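Serine proteinase inhibitor 1 (Myxoma virus, PDB 6BJ5) inhibits serine proteases as a secreted viral serpin and is important for the virulence of the virus. Local coordinates at residues I183-F191 and Y198-K206. Numbering follows the deposited sequence.
Sequences IDTLKTETF and YSVTELPYK
Phe191 sets its CB over one face of the Tyr198 ring, a CH-pi contact with CB 3.7 Å from the ring centroid. Tyr198 carries CG between its backbone N and carbonyl carbon (chi1 64°), which swings the phenol across to the Phe191 strand. The two rings are near parallel, with planes 21° apart, but slid so far that they barely overlap; their centroids are 5.5 Å from each other. Val200 CG2 touches Phe191 CE2 at 4.1 Å and also lies at the edge of the Tyr198 ring, in its plane. Glu189 CG lies over one face of the Phe191 ring, toward its rim.

On the other face of the hairpin, Thr188 and Thr201 lie side by side and point the same way. Further along, Leu186 spreads its two methyls over the second strand. CD1 meets Thr201 CG2 at 3.7 Å and Leu203 CD2 at 3.8 Å, while CD2 reaches Pro204 CD.

The backbones run antiparallel. Phe191 and Tyr198 form a hydrogen-bonded pair; Phe191 N to Tyr198 O is 3.0 Å. Val200 N donates to Glu189 O, and Glu202 N to Lys187 O. The return bond from Glu189 N to Val200 O is weak.

Glu202 OE2 forms a salt bridge with Lys23, and OE1 a hydrogen bond with Tyr21 OH, both of the second chain, probably the C-terminal fragment of the same cleaved serpin. Tyr198 OH is hydrogen-bonded to Trp235 NE1, and that indole meets both the Phe191 and Tyr198 rings, so helix 229-238 covers the aromatic end. Strand 243-258 lies against Leu186, Thr188 and Leu203. The hairpin is part of sheet B of the serpin fold; within this chain strand 198-204 lies between strands 188-191 and 210-217.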
# COMPACT_ATOMS: atom_id res chain seq x y z
N ILE A 183 22.68 -13.53 -10.43
CA ILE A 183 22.98 -12.88 -11.70
C ILE A 183 21.75 -13.01 -12.59
O ILE A 183 21.12 -14.08 -12.63
CB ILE A 183 24.22 -13.47 -12.39
CG1 ILE A 183 25.49 -13.01 -11.65
CG2 ILE A 183 24.26 -13.06 -13.85
CD1 ILE A 183 26.73 -13.80 -12.02
N ASP A 184 21.38 -11.91 -13.23
CA ASP A 184 20.16 -11.87 -14.02
C ASP A 184 20.28 -10.66 -14.93
O ASP A 184 21.00 -9.70 -14.63
CB ASP A 184 18.93 -11.79 -13.09
CG ASP A 184 17.61 -12.08 -13.79
OD1 ASP A 184 17.60 -12.16 -15.04
OD2 ASP A 184 16.59 -12.25 -13.08
N THR A 185 19.57 -10.72 -16.07
CA THR A 185 19.44 -9.60 -17.00
C THR A 185 18.08 -8.93 -16.82
O THR A 185 17.03 -9.57 -16.99
CB THR A 185 19.70 -9.99 -18.46
OG1 THR A 185 20.79 -10.91 -18.55
CG2 THR A 185 19.84 -8.78 -19.37
N LEU A 186 18.14 -7.63 -16.51
CA LEU A 186 17.07 -6.82 -15.97
C LEU A 186 17.24 -5.39 -16.47
O LEU A 186 18.37 -4.95 -16.72
CB LEU A 186 17.14 -6.79 -14.45
CG LEU A 186 17.32 -8.07 -13.66
CD1 LEU A 186 17.71 -7.70 -12.23
CD2 LEU A 186 16.07 -8.96 -13.72
N LYS A 187 16.15 -4.64 -16.51
CA LYS A 187 16.25 -3.22 -16.83
C LYS A 187 16.82 -2.46 -15.63
O LYS A 187 16.45 -2.74 -14.48
CB LYS A 187 14.87 -2.66 -17.25
CG LYS A 187 14.30 -3.35 -18.51
CD LYS A 187 12.97 -2.77 -19.00
CE LYS A 187 12.16 -3.82 -19.77
NZ LYS A 187 10.78 -3.36 -20.08
N THR A 188 17.73 -1.52 -15.89
CA THR A 188 18.42 -0.77 -14.84
C THR A 188 18.86 0.56 -15.42
O THR A 188 18.88 0.75 -16.64
CB THR A 188 19.68 -1.50 -14.33
OG1 THR A 188 19.49 -2.91 -14.36
CG2 THR A 188 20.03 -1.06 -12.91
N GLU A 189 19.26 1.48 -14.53
CA GLU A 189 19.88 2.73 -14.93
C GLU A 189 20.20 3.51 -13.66
O GLU A 189 19.65 3.22 -12.60
CB GLU A 189 19.00 3.57 -15.90
CG GLU A 189 19.60 4.93 -16.29
CD GLU A 189 20.85 4.80 -17.17
OE1 GLU A 189 21.13 3.69 -17.66
OE2 GLU A 189 21.58 5.81 -17.33
N THR A 190 21.13 4.46 -13.78
CA THR A 190 21.48 5.43 -12.76
C THR A 190 20.82 6.78 -13.05
O THR A 190 20.43 7.06 -14.19
CB THR A 190 23.00 5.62 -12.67
OG1 THR A 190 23.51 5.99 -13.96
CG2 THR A 190 23.67 4.33 -12.19
N PHE A 191 20.68 7.60 -12.01
CA PHE A 191 19.92 8.85 -12.06
C PHE A 191 20.50 9.81 -11.01
O PHE A 191 21.30 9.41 -10.16
CB PHE A 191 18.42 8.58 -11.81
CG PHE A 191 17.78 7.60 -12.79
CD1 PHE A 191 17.20 8.04 -13.98
CD2 PHE A 191 17.71 6.23 -12.50
CE1 PHE A 191 16.60 7.16 -14.85
CE2 PHE A 191 17.10 5.33 -13.38
CZ PHE A 191 16.55 5.80 -14.55
N TYR A 198 21.41 7.44 -7.56
CA TYR A 198 20.67 6.24 -7.21
C TYR A 198 20.51 5.41 -8.48
O TYR A 198 20.76 5.88 -9.59
CB TYR A 198 19.29 6.56 -6.61
CG TYR A 198 18.30 7.27 -7.52
CD1 TYR A 198 17.43 6.55 -8.35
CD2 TYR A 198 18.20 8.66 -7.53
CE1 TYR A 198 16.52 7.19 -9.17
CE2 TYR A 198 17.30 9.31 -8.35
CZ TYR A 198 16.45 8.56 -9.16
OH TYR A 198 15.55 9.20 -9.98
N SER A 199 20.06 4.17 -8.30
CA SER A 199 19.71 3.31 -9.41
C SER A 199 18.28 2.83 -9.23
O SER A 199 17.70 2.93 -8.15
CB SER A 199 20.63 2.10 -9.49
OG SER A 199 20.42 1.31 -8.35
N VAL A 200 17.71 2.31 -10.31
CA VAL A 200 16.39 1.69 -10.29
C VAL A 200 16.49 0.43 -11.12
O VAL A 200 17.08 0.44 -12.21
CB VAL A 200 15.29 2.63 -10.82
CG1 VAL A 200 13.93 1.96 -10.76
CG2 VAL A 200 15.27 3.93 -10.04
N THR A 201 15.94 -0.67 -10.60
CA THR A 201 16.09 -1.97 -11.23
C THR A 201 14.76 -2.70 -11.16
O THR A 201 14.12 -2.73 -10.11
CB THR A 201 17.19 -2.77 -10.50
OG1 THR A 201 18.42 -2.03 -10.52
CG2 THR A 201 17.38 -4.14 -11.14
N GLU A 202 14.37 -3.33 -12.27
CA GLU A 202 13.06 -3.97 -12.35
C GLU A 202 13.20 -5.47 -12.20
O GLU A 202 13.75 -6.15 -13.07
CB GLU A 202 12.36 -3.61 -13.67
CG GLU A 202 10.94 -4.13 -13.66
CD GLU A 202 10.08 -3.62 -14.77
OE1 GLU A 202 9.97 -2.38 -14.92
OE2 GLU A 202 9.43 -4.45 -15.43
N LEU A 203 12.65 -5.99 -11.13
CA LEU A 203 12.59 -7.42 -10.87
C LEU A 203 11.22 -7.91 -11.26
O LEU A 203 10.25 -7.65 -10.54
CB LEU A 203 12.87 -7.70 -9.40
CG LEU A 203 14.14 -7.10 -8.82
CD1 LEU A 203 14.05 -7.11 -7.31
CD2 LEU A 203 15.32 -7.93 -9.26
N PRO A 204 11.05 -8.57 -12.40
CA PRO A 204 9.72 -9.04 -12.78
C PRO A 204 9.28 -10.28 -12.03
O PRO A 204 10.07 -11.19 -11.75
CB PRO A 204 9.87 -9.34 -14.28
CG PRO A 204 11.31 -9.64 -14.45
CD PRO A 204 12.03 -8.73 -13.49
N TYR A 205 7.97 -10.35 -11.76
CA TYR A 205 7.38 -11.54 -11.16
C TYR A 205 6.99 -12.50 -12.26
O TYR A 205 7.03 -12.15 -13.44
CB TYR A 205 6.15 -11.19 -10.31
CG TYR A 205 6.50 -10.41 -9.07
CD1 TYR A 205 7.09 -11.03 -7.99
CD2 TYR A 205 6.26 -9.04 -9.01
CE1 TYR A 205 7.43 -10.31 -6.88
CE2 TYR A 205 6.59 -8.31 -7.92
CZ TYR A 205 7.18 -8.95 -6.85
OH TYR A 205 7.52 -8.21 -5.75
N LYS A 206 6.62 -13.72 -11.88
CA LYS A 206 6.43 -14.78 -12.87
C LYS A 206 5.24 -14.48 -13.77
O LYS A 206 5.21 -14.91 -14.93
CB LYS A 206 6.30 -16.14 -12.17
CG LYS A 206 5.73 -17.28 -13.00
CD LYS A 206 5.57 -18.55 -12.16
CE LYS A 206 4.71 -19.61 -12.84
NZ LYS A 206 4.06 -20.50 -11.83